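Local coordinates for glycosyl hydrolases family 31 family protein (Aspergillus niger, PDB 6DRU), which releases alpha-xylose from the non-reducing terminal glucose of xyloglucan oligosaccharides, acting as a family 31 glycoside hydrolase, at residues D227-Q232 with T609-M614; A244-S249 with D464-S469; W547-P552 with V586-L591; A597-I602 with Y643-R648. All blocks are in the same frame, centred on the assembly; numbering follows the deposited sequence.

Contact 1 (D227-Q232 with T609-M614)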
# COMPACT_ATOMS: atom_id res chain seq x y z
N ASP A 227 -9.63 -13.18 -43.42
CA ASP A 227 -10.04 -14.54 -43.05
C ASP A 227 -10.29 -14.59 -41.54
O ASP A 227 -9.52 -15.14 -40.75
CB ASP A 227 -8.98 -15.54 -43.49
CG ASP A 227 -9.43 -16.98 -43.35
OD1 ASP A 227 -10.17 -17.28 -42.39
OD2 ASP A 227 -9.03 -17.81 -44.19
N TYR A 228 -11.43 -14.01 -41.14
CA TYR A 228 -11.79 -13.95 -39.73
C TYR A 228 -12.35 -15.26 -39.21
O TYR A 228 -12.28 -15.50 -38.00
CB TYR A 228 -12.82 -12.83 -39.50
CG TYR A 228 -12.29 -11.45 -39.78
CD1 TYR A 228 -12.42 -10.87 -41.04
CD2 TYR A 228 -11.64 -10.72 -38.79
CE1 TYR A 228 -11.92 -9.61 -41.30
CE2 TYR A 228 -11.14 -9.46 -39.04
CZ TYR A 228 -11.29 -8.91 -40.30
OH TYR A 228 -10.80 -7.65 -40.55
N ASP A 229 -12.89 -16.11 -40.08
CA ASP A 229 -13.39 -17.41 -39.63
C ASP A 229 -12.26 -18.27 -39.08
O ASP A 229 -12.49 -19.07 -38.17
CB ASP A 229 -14.10 -18.12 -40.78
CG ASP A 229 -15.41 -17.45 -41.15
OD1 ASP A 229 -16.09 -16.93 -40.24
OD2 ASP A 229 -15.76 -17.44 -42.35
N THR A 230 -11.05 -18.12 -39.62
CA THR A 230 -9.91 -18.86 -39.09
C THR A 230 -9.49 -18.31 -37.73
O THR A 230 -9.15 -19.07 -36.82
CB THR A 230 -8.75 -18.82 -40.07
OG1 THR A 230 -9.15 -19.43 -41.30
CG2 THR A 230 -7.55 -19.56 -39.51
N LEU A 231 -9.48 -16.98 -37.58
CA LEU A 231 -9.17 -16.38 -36.29
C LEU A 231 -10.08 -16.91 -35.20
O LEU A 231 -9.62 -17.29 -34.11
CB LEU A 231 -9.27 -14.85 -36.38
CG LEU A 231 -8.11 -14.12 -37.05
CD1 LEU A 231 -8.39 -12.63 -37.12
CD2 LEU A 231 -6.81 -14.39 -36.31
N GLN A 232 -11.39 -16.97 -35.47
CA GLN A 232 -12.32 -17.53 -34.49
C GLN A 232 -12.11 -19.03 -34.31
O GLN A 232 -12.37 -19.56 -33.23
CB GLN A 232 -13.76 -17.25 -34.92
CG GLN A 232 -14.16 -15.79 -34.80
CD GLN A 232 -14.10 -15.29 -33.37
OE1 GLN A 232 -14.54 -15.96 -32.44
NE2 GLN A 232 -13.54 -14.09 -33.18
N THR A 609 -16.20 -25.61 -35.14
CA THR A 609 -15.11 -24.75 -35.58
C THR A 609 -15.09 -23.39 -34.89
O THR A 609 -14.20 -22.59 -35.17
CB THR A 609 -15.16 -24.55 -37.10
OG1 THR A 609 -16.49 -24.18 -37.50
CG2 THR A 609 -14.75 -25.82 -37.82
N GLY A 610 -16.06 -23.10 -34.02
CA GLY A 610 -16.24 -21.74 -33.55
C GLY A 610 -16.79 -20.82 -34.62
O GLY A 610 -16.55 -19.61 -34.57
N ARG A 611 -17.51 -21.38 -35.59
CA ARG A 611 -18.14 -20.60 -36.65
C ARG A 611 -19.17 -19.67 -36.05
O ARG A 611 -20.17 -20.13 -35.49
CB ARG A 611 -18.78 -21.54 -37.67
CG ARG A 611 -19.11 -20.91 -39.00
CD ARG A 611 -17.86 -20.34 -39.64
NE ARG A 611 -18.11 -19.82 -40.98
CZ ARG A 611 -17.76 -20.46 -42.09
NH1 ARG A 611 -17.15 -21.63 -42.02
NH2 ARG A 611 -18.02 -19.92 -43.28
N SER A 612 -18.93 -18.36 -36.13
CA SER A 612 -19.78 -17.40 -35.45
C SER A 612 -21.22 -17.50 -35.94
O SER A 612 -21.48 -17.63 -37.14
CB SER A 612 -19.26 -15.98 -35.66
OG SER A 612 -17.92 -15.86 -35.21
N ILE A 613 -22.16 -17.43 -34.99
CA ILE A 613 -23.58 -17.59 -35.31
C ILE A 613 -24.12 -16.29 -35.90
O ILE A 613 -24.45 -16.24 -37.09
CB ILE A 613 -24.37 -18.02 -34.06
CG1 ILE A 613 -23.83 -19.36 -33.55
CG2 ILE A 613 -25.85 -18.13 -34.39
CD1 ILE A 613 -24.52 -19.86 -32.31
N MET A 614 -24.22 -15.24 -35.10
CA MET A 614 -24.54 -13.93 -35.64
C MET A 614 -23.23 -13.23 -36.00
O MET A 614 -22.32 -13.13 -35.18
CB MET A 614 -25.39 -13.09 -34.68
CG MET A 614 -24.81 -12.84 -33.30
SD MET A 614 -26.01 -11.94 -32.29
CE MET A 614 -26.10 -10.37 -33.15
O HOH W 1 -14.80 -20.70 -37.36
O HOH W 2 -16.33 -18.12 -32.21

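Contact 2 (A244-S249 with D464-S469)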
# COMPACT_ATOMS: atom_id res chain seq x y z
N ALA A 244 -23.08 -28.50 -27.97
CA ALA A 244 -24.30 -28.29 -28.74
C ALA A 244 -25.48 -28.04 -27.81
O ALA A 244 -25.63 -28.75 -26.80
CB ALA A 244 -24.59 -29.50 -29.63
N PRO A 245 -26.32 -27.05 -28.11
CA PRO A 245 -27.40 -26.71 -27.19
C PRO A 245 -28.51 -27.76 -27.24
O PRO A 245 -28.68 -28.45 -28.26
CB PRO A 245 -27.89 -25.35 -27.71
CG PRO A 245 -27.62 -25.42 -29.17
CD PRO A 245 -26.33 -26.20 -29.31
N PRO A 246 -29.27 -27.91 -26.16
CA PRO A 246 -30.45 -28.78 -26.22
C PRO A 246 -31.49 -28.20 -27.16
O PRO A 246 -31.66 -26.98 -27.25
CB PRO A 246 -30.95 -28.81 -24.78
CG PRO A 246 -30.45 -27.54 -24.19
CD PRO A 246 -29.13 -27.27 -24.85
N ASP A 247 -32.19 -29.09 -27.87
CA ASP A 247 -33.09 -28.64 -28.94
C ASP A 247 -34.20 -27.74 -28.42
O ASP A 247 -34.61 -26.80 -29.11
CB ASP A 247 -33.69 -29.85 -29.66
CG ASP A 247 -32.66 -30.61 -30.48
OD1 ASP A 247 -31.67 -29.99 -30.92
OD2 ASP A 247 -32.85 -31.83 -30.68
N PHE A 248 -34.68 -27.98 -27.19
CA PHE A 248 -35.79 -27.19 -26.68
C PHE A 248 -35.41 -25.73 -26.48
O PHE A 248 -36.26 -24.85 -26.61
CB PHE A 248 -36.31 -27.80 -25.37
CG PHE A 248 -35.50 -27.42 -24.16
CD1 PHE A 248 -34.34 -28.11 -23.84
CD2 PHE A 248 -35.90 -26.38 -23.34
CE1 PHE A 248 -33.60 -27.76 -22.73
CE2 PHE A 248 -35.16 -26.03 -22.23
CZ PHE A 248 -34.01 -26.72 -21.92
N SER A 249 -34.14 -25.46 -26.17
CA SER A 249 -33.70 -24.09 -25.92
C SER A 249 -33.75 -23.21 -27.17
O SER A 249 -33.64 -21.99 -27.05
CB SER A 249 -32.29 -24.09 -25.34
OG SER A 249 -31.36 -24.66 -26.25
N ASP A 464 -27.99 -31.10 -22.02
CA ASP A 464 -29.39 -31.39 -21.73
C ASP A 464 -30.12 -30.17 -21.19
O ASP A 464 -31.33 -30.04 -21.38
CB ASP A 464 -29.50 -32.53 -20.72
CG ASP A 464 -29.31 -33.89 -21.35
OD1 ASP A 464 -29.05 -33.95 -22.57
OD2 ASP A 464 -29.43 -34.91 -20.63
N HIS A 465 -29.40 -29.27 -20.52
CA HIS A 465 -29.97 -28.08 -19.91
C HIS A 465 -29.01 -26.92 -20.11
O HIS A 465 -27.84 -27.10 -20.45
CB HIS A 465 -30.27 -28.32 -18.43
CG HIS A 465 -30.94 -29.63 -18.15
ND1 HIS A 465 -32.29 -29.84 -18.33
CD2 HIS A 465 -30.43 -30.81 -17.73
CE1 HIS A 465 -32.58 -31.09 -18.02
NE2 HIS A 465 -31.47 -31.70 -17.65
N VAL A 466 -29.52 -25.71 -19.89
CA VAL A 466 -28.75 -24.49 -20.07
C VAL A 466 -28.83 -23.63 -18.81
O VAL A 466 -29.65 -23.87 -17.92
CB VAL A 466 -29.21 -23.67 -21.29
CG1 VAL A 466 -29.24 -24.53 -22.54
CG2 VAL A 466 -30.58 -23.07 -21.02
N SER A 467 -27.97 -22.63 -18.76
CA SER A 467 -28.01 -21.60 -17.73
C SER A 467 -28.00 -20.24 -18.40
O SER A 467 -27.45 -20.06 -19.49
CB SER A 467 -26.83 -21.72 -16.75
OG SER A 467 -25.61 -21.32 -17.36
N LEU A 468 -28.63 -19.26 -17.74
CA LEU A 468 -28.73 -17.90 -18.25
C LEU A 468 -27.87 -17.01 -17.37
O LEU A 468 -28.20 -16.78 -16.20
CB LEU A 468 -30.18 -17.44 -18.28
CG LEU A 468 -30.48 -16.03 -18.79
CD1 LEU A 468 -29.98 -15.83 -20.21
CD2 LEU A 468 -31.97 -15.75 -18.71
N SER A 469 -26.77 -16.50 -17.93
CA SER A 469 -25.81 -15.69 -17.19
C SER A 469 -25.74 -14.29 -17.79
O SER A 469 -25.95 -14.10 -18.99
CB SER A 469 -24.42 -16.34 -17.21
OG SER A 469 -23.43 -15.43 -16.77

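Contact 3 (W547-P552 with V586-L591)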
# COMPACT_ATOMS: atom_id res chain seq x y z
N TRP A 547 -37.05 -9.02 -33.94
CA TRP A 547 -35.60 -9.17 -34.06
C TRP A 547 -35.11 -10.39 -33.30
O TRP A 547 -34.20 -11.09 -33.77
CB TRP A 547 -34.90 -7.91 -33.56
CG TRP A 547 -33.41 -8.03 -33.52
CD1 TRP A 547 -32.61 -8.59 -34.48
CD2 TRP A 547 -32.54 -7.60 -32.47
NE1 TRP A 547 -31.29 -8.52 -34.10
CE2 TRP A 547 -31.22 -7.92 -32.87
CE3 TRP A 547 -32.74 -6.97 -31.24
CZ2 TRP A 547 -30.12 -7.64 -32.07
CZ3 TRP A 547 -31.64 -6.69 -30.45
CH2 TRP A 547 -30.34 -7.02 -30.87
N THR A 548 -35.68 -10.67 -32.13
CA THR A 548 -35.23 -11.80 -31.33
C THR A 548 -35.45 -13.13 -32.04
O THR A 548 -34.83 -14.13 -31.66
CB THR A 548 -35.94 -11.81 -29.98
OG1 THR A 548 -37.34 -12.08 -30.17
CG2 THR A 548 -35.79 -10.46 -29.29
N THR A 549 -36.33 -13.17 -33.05
CA THR A 549 -36.47 -14.38 -33.86
C THR A 549 -35.16 -14.74 -34.56
O THR A 549 -34.85 -15.92 -34.73
CB THR A 549 -37.58 -14.20 -34.89
OG1 THR A 549 -38.72 -13.59 -34.27
CG2 THR A 549 -37.99 -15.55 -35.48
N PHE A 550 -34.39 -13.73 -34.95
CA PHE A 550 -33.14 -13.95 -35.67
C PHE A 550 -31.95 -13.65 -34.77
O PHE A 550 -31.03 -12.91 -35.15
CB PHE A 550 -33.11 -13.11 -36.94
CG PHE A 550 -34.29 -13.35 -37.84
CD1 PHE A 550 -34.26 -14.35 -38.80
CD2 PHE A 550 -35.44 -12.58 -37.71
CE1 PHE A 550 -35.35 -14.57 -39.62
CE2 PHE A 550 -36.53 -12.81 -38.53
CZ PHE A 550 -36.48 -13.80 -39.48
N LEU A 551 -31.96 -14.23 -33.58
CA LEU A 551 -30.88 -14.16 -32.60
C LEU A 551 -30.58 -15.57 -32.12
O LEU A 551 -31.40 -16.48 -32.29
CB LEU A 551 -31.26 -13.27 -31.41
CG LEU A 551 -31.23 -11.76 -31.64
CD1 LEU A 551 -31.71 -11.03 -30.40
CD2 LEU A 551 -29.82 -11.32 -32.01
N PRO A 552 -29.39 -15.80 -31.55
CA PRO A 552 -29.04 -17.16 -31.11
C PRO A 552 -30.08 -17.77 -30.18
O PRO A 552 -30.30 -18.99 -30.24
CB PRO A 552 -27.70 -16.95 -30.40
CG PRO A 552 -27.09 -15.80 -31.13
CD PRO A 552 -28.24 -14.88 -31.44
N VAL A 586 -47.41 -13.94 -32.55
CA VAL A 586 -47.49 -15.39 -32.67
C VAL A 586 -46.89 -15.87 -33.98
O VAL A 586 -46.35 -16.98 -34.06
CB VAL A 586 -48.96 -15.85 -32.50
CG1 VAL A 586 -49.08 -17.35 -32.69
CG2 VAL A 586 -49.47 -15.46 -31.12
N SER A 587 -46.96 -15.04 -35.03
CA SER A 587 -46.36 -15.43 -36.31
C SER A 587 -44.85 -15.59 -36.18
O SER A 587 -44.27 -16.54 -36.72
CB SER A 587 -46.70 -14.40 -37.38
OG SER A 587 -45.97 -13.20 -37.19
N TYR A 588 -44.19 -14.67 -35.48
CA TYR A 588 -42.75 -14.78 -35.29
C TYR A 588 -42.39 -15.93 -34.36
O TYR A 588 -41.30 -16.51 -34.49
CB TYR A 588 -42.19 -13.46 -34.76
CG TYR A 588 -42.00 -12.42 -35.84
CD1 TYR A 588 -40.94 -12.51 -36.73
CD2 TYR A 588 -42.89 -11.36 -35.99
CE1 TYR A 588 -40.76 -11.57 -37.73
CE2 TYR A 588 -42.72 -10.42 -36.98
CZ TYR A 588 -41.65 -10.53 -37.85
OH TYR A 588 -41.47 -9.59 -38.84
N ILE A 589 -43.28 -16.28 -33.43
CA ILE A 589 -43.06 -17.48 -32.61
C ILE A 589 -43.06 -18.72 -33.49
O ILE A 589 -42.20 -19.60 -33.35
CB ILE A 589 -44.12 -17.56 -31.50
CG1 ILE A 589 -43.91 -16.44 -30.48
CG2 ILE A 589 -44.06 -18.93 -30.82
CD1 ILE A 589 -44.92 -16.45 -29.35
N HIS A 590 -44.02 -18.81 -34.41
CA HIS A 590 -44.06 -19.95 -35.33
C HIS A 590 -42.87 -19.93 -36.29
O HIS A 590 -42.30 -20.99 -36.59
CB HIS A 590 -45.38 -19.95 -36.10
CG HIS A 590 -46.53 -20.51 -35.34
ND1 HIS A 590 -47.59 -19.75 -34.92
CD2 HIS A 590 -46.79 -21.78 -34.92
CE1 HIS A 590 -48.46 -20.51 -34.27
NE2 HIS A 590 -47.99 -21.74 -34.26
N LEU A 591 -42.49 -18.75 -36.78
CA LEU A 591 -41.33 -18.65 -37.65
C LEU A 591 -40.06 -19.12 -36.94
O LEU A 591 -39.19 -19.75 -37.56
CB LEU A 591 -41.16 -17.22 -38.15
CG LEU A 591 -39.91 -16.92 -38.98
CD1 LEU A 591 -39.88 -17.78 -40.24
CD2 LEU A 591 -39.82 -15.44 -39.32

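Contact 4 (A597-I602 with Y643-R648)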
# COMPACT_ATOMS: atom_id res chain seq x y z
N ALA A 597 -34.34 -26.20 -37.99
CA ALA A 597 -33.27 -26.91 -38.68
C ALA A 597 -32.10 -25.98 -38.97
O ALA A 597 -30.93 -26.38 -38.83
CB ALA A 597 -33.80 -27.53 -39.98
N TYR A 598 -32.39 -24.75 -39.39
CA TYR A 598 -31.33 -23.77 -39.63
C TYR A 598 -30.60 -23.42 -38.34
O TYR A 598 -29.37 -23.30 -38.32
CB TYR A 598 -31.93 -22.52 -40.27
CG TYR A 598 -30.92 -21.50 -40.74
CD1 TYR A 598 -30.15 -21.72 -41.87
CD2 TYR A 598 -30.77 -20.30 -40.06
CE1 TYR A 598 -29.24 -20.77 -42.31
CE2 TYR A 598 -29.86 -19.35 -40.48
CZ TYR A 598 -29.10 -19.59 -41.61
OH TYR A 598 -28.20 -18.65 -42.04
N LEU A 599 -31.34 -23.26 -37.24
CA LEU A 599 -30.73 -22.92 -35.96
C LEU A 599 -29.84 -24.06 -35.46
O LEU A 599 -28.68 -23.83 -35.08
CB LEU A 599 -31.80 -22.60 -34.93
CG LEU A 599 -32.52 -21.26 -35.10
CD1 LEU A 599 -33.78 -21.23 -34.25
CD2 LEU A 599 -31.58 -20.12 -34.72
N LYS A 600 -30.37 -25.28 -35.45
CA LYS A 600 -29.59 -26.41 -34.94
C LYS A 600 -28.37 -26.67 -35.82
O LYS A 600 -27.34 -27.15 -35.33
CB LYS A 600 -30.48 -27.65 -34.84
CG LYS A 600 -29.74 -28.94 -34.53
CD LYS A 600 -30.64 -30.16 -34.71
CE LYS A 600 -30.17 -31.31 -33.83
NZ LYS A 600 -31.26 -32.31 -33.59
N SER A 601 -28.44 -26.31 -37.10
CA SER A 601 -27.30 -26.52 -37.99
C SER A 601 -26.20 -25.49 -37.74
O SER A 601 -25.02 -25.84 -37.71
CB SER A 601 -27.76 -26.46 -39.45
OG SER A 601 -26.70 -26.79 -40.33
N ILE A 602 -26.57 -24.22 -37.56
CA ILE A 602 -25.55 -23.20 -37.34
C ILE A 602 -25.01 -23.27 -35.91
O ILE A 602 -23.86 -22.89 -35.67
CB ILE A 602 -26.10 -21.79 -37.66
CG1 ILE A 602 -27.24 -21.41 -36.72
CG2 ILE A 602 -26.56 -21.73 -39.11
CD1 ILE A 602 -27.78 -20.01 -36.95
N TYR A 643 -26.29 -7.63 -39.75
CA TYR A 643 -25.43 -8.78 -39.51
C TYR A 643 -25.96 -9.98 -40.28
O TYR A 643 -27.13 -10.01 -40.69
CB TYR A 643 -25.33 -9.12 -38.02
CG TYR A 643 -26.64 -9.55 -37.40
CD1 TYR A 643 -27.56 -8.61 -36.95
CD2 TYR A 643 -26.95 -10.90 -37.26
CE1 TYR A 643 -28.76 -9.01 -36.38
CE2 TYR A 643 -28.14 -11.30 -36.69
CZ TYR A 643 -29.04 -10.35 -36.25
OH TYR A 643 -30.23 -10.74 -35.69
N MET A 644 -25.09 -10.96 -40.46
CA MET A 644 -25.48 -12.24 -41.04
C MET A 644 -25.83 -13.20 -39.91
O MET A 644 -24.97 -13.55 -39.10
CB MET A 644 -24.35 -12.81 -41.91
CG MET A 644 -24.10 -12.02 -43.19
SD MET A 644 -25.36 -12.25 -44.47
CE MET A 644 -25.14 -13.98 -44.88
N PHE A 645 -27.09 -13.61 -39.85
CA PHE A 645 -27.53 -14.63 -38.89
C PHE A 645 -27.40 -15.98 -39.56
O PHE A 645 -28.27 -16.40 -40.33
CB PHE A 645 -28.96 -14.36 -38.43
CG PHE A 645 -29.43 -15.27 -37.34
CD1 PHE A 645 -28.78 -15.29 -36.12
CD2 PHE A 645 -30.51 -16.12 -37.54
CE1 PHE A 645 -29.20 -16.13 -35.11
CE2 PHE A 645 -30.94 -16.96 -36.53
CZ PHE A 645 -30.28 -16.97 -35.32
N GLY A 646 -26.30 -16.67 -39.27
CA GLY A 646 -25.93 -17.86 -40.01
C GLY A 646 -25.33 -17.48 -41.35
O GLY A 646 -25.08 -16.30 -41.63
N PRO A 647 -25.09 -18.47 -42.21
CA PRO A 647 -24.43 -18.19 -43.49
C PRO A 647 -25.35 -17.64 -44.57
O PRO A 647 -24.85 -17.17 -45.59
CB PRO A 647 -23.88 -19.56 -43.90
CG PRO A 647 -24.82 -20.53 -43.29
CD PRO A 647 -25.27 -19.92 -41.98
N ARG A 648 -26.67 -17.67 -44.38
CA ARG A 648 -27.59 -17.33 -45.45
C ARG A 648 -28.47 -16.11 -45.18
O ARG A 648 -28.87 -15.45 -46.14
CB ARG A 648 -28.50 -18.53 -45.77
CG ARG A 648 -27.75 -19.81 -46.09
CD ARG A 648 -27.26 -19.83 -47.53
NE ARG A 648 -26.38 -20.97 -47.80
CZ ARG A 648 -26.74 -22.03 -48.51
NH1 ARG A 648 -27.96 -22.11 -49.03
NH2 ARG A 648 -25.87 -23.02 -48.71

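Contact 1 (D227-Q232 with T609-M614)
Asp229 and Gln232, about one turn apart at the start of helix 228-239, carry the contact with 609-614. Before them, Asp227 is the N-cap: its OD1 takes the Thr230 amide N at 3.0 Å and also the Thr230 hydroxyl, both from one face of the carboxylate. Asp229 OD2 lies 3.2 Å above the Arg611 guanidinium plane, off toward the rim and 3.5 Å from Arg611 NH2, with the two planes 34° apart. No N-H points at this oxygen, which makes the salt bridge one of charge only; OD1 pairs instead with Arg615. The backbone joins through water 1, which donates to Asp229 O and, at 3.0 Å, to Thr609 O. Gln232 CB sits 3.7 Å from Gly610 O and its CG beside Ser612 OG, while a bend at chi2 (-62°) turns CD out of the chain's line. Water 2 then bridges Gln232 OE1 and Gly610 O, 2.8 Å from each; NE2 goes to Ala507 O. Gly610, at positive phi, is where the backbone leaves helix 596-609. The contact sets the start of helix 228-239 against the exit of helix 596-609, with Met182 of strand 176-183 touching Gln232 and Met619 of helix 618-621 touching Ser612.

Contact 2 (A244-S249 with D464-S469)
Pro246 packs on Val466 at the N-terminal end of the TIM barrel's strands: 244-249 leads into strand 252-254, and Val466 directly precedes strand 467-469. In this fold the catalytic residues lie at the other end of the strands, consistent with the distance of this contact from the annotated sites. The apolar part is a single methyl set against the CG and CD atoms of the proline ring. Val466 CG1 is 3.6 Å from both Pro246 CD and Pro246 CG, and the same methyl comes within 4.2 Å of Ser249 CB. A chi1 of -53° sets CG1 anti to the carbonyl carbon of Val466, and it is this branch that meets the proline.

The polar part across the contact involves one oxygen and carbon neighbours. Asp464 O lies 3.6 Å from Pro246 CB and 3.5 Å from Phe248 CE1, meeting the phenyl ring at its edge and near its plane, as a C-H...O approach would. No conventional hydrogen bond joins the two segments here, although Ala244 is backbone-bonded to Cys463 next door, and Val466 N is held by Asn391 OD1 of strand 391-394.

Within 244-249, Pro246 O accepts Ser249 N at 3.1 Å, closing the turn into the 3-10 segment.

Contact 3 (W547-P552 with V586-L591)
Tyr588 meets Thr549 and Phe550 on the outside of the TIM barrel, where the chain around and after the C-terminal end of helix 535-548 meets helix 582-594. Helix 535-548 lies between strands 513-514 and 554-555 in the chain, and helix 582-594 follows strand 554-555. The nearest CA atoms, those of Thr549 and Tyr588, are 6.5 Å apart.

Along the Tyr588 side chain, CB is the first atom to touch, 3.5 Å from Thr549 OG1. CG passes the same oxygen at 3.8 Å, and CD1 comes back to 3.5 Å from Thr549 OG1, so that the hydroxyl oxygen nestles against the base of the tyrosine while the two side chains cross at about a right angle. This is van der Waals contact: Thr549 OG1 hydrogen-bonds to Ala546 O, three residues earlier, and weakly to Leu545 O. Further out, Tyr588 CE1 and Phe550 CE2 lie 4.5 Å apart, each near the plane of the other's ring, an edge-to-edge meeting and not a stack. At the tip, OH bonds to Gln699 O.

One turn later Leu591 extends the apolar seam. Arg592, beside it, ties down the segment after helix 535-548 through Thr549 O, Leu551 O and Pro552 O. Leu591 CG is anti to the backbone N (chi1 175°), and its branch CD2 ends 3.7 Å from Phe550 CZ.

Contact 4 (A597-I602 with Y643-R648)
Tyr598 OH reaches from helix 596-609 into the turn that links strands 643-645 and 649-651, and two hydrogen bonds across the contact hold it there. It donates to Phe645 O at 2.8 Å, on a lone pair in the carbonyl plane (C=O...donor angle 129°), and accepts from Arg648 N at 3.0 Å with an N-H...acceptor angle of 162°. Both partners lie at the ring's edge, near its plane; Leu649 N adds a weak bond to the same hydroxyl. Tyr598 CG is anti to the backbone N (chi1 -173°), directed toward the turn.

Around this grip lies an apolar shell. Ile602 CG2 sits 4.1 Å above the centre of the Tyr598 ring and 3.6 Å from Pro647 CD, while Ile602 CD1 lies over one face of the Phe645 ring, toward its rim. At that ring's edge Leu599 CD2 meets Phe645 CZ at 3.5 Å.

Further out, backbone bonds position the turn: Gly646, at positive phi, pairs with Ile613 and Arg648 with Leu706, while Leu712 of helix 709-712 packs on Tyr598.

Chemically, a buried phenol serves as both donor and acceptor to one turn. Its proton is directed at Phe645 O, and it satisfies a carbonyl and an amide that flank the glycine-proline pair.

How the contacts relate
Contact 3 packs helix 582-594 on the segment after helix 535-548; contact 4 sets the next helix, 596-609, on strand 643-645 of the C-terminal sheet. Their centres are 13 Å apart, and a probable hydrogen bond between Trp547 NE1 and Tyr643 OH joins them. The centre of contact 1 lies about 13 Å from that of contact 4; the two alternate along the chain, sharing helix 596-609 and a probable bond from Gly646 N to Ile613 O. Contact 2, at the barrel strands, is nested within the loop closed by contact 1 and reaches contact 4 through the long, weak ion pair Asp247-Lys600. Contact 4 thus joins a helix of the barrel range to the C-terminal sheet, and contact 1 sets helix 228-239 against the segment leading into that sheet.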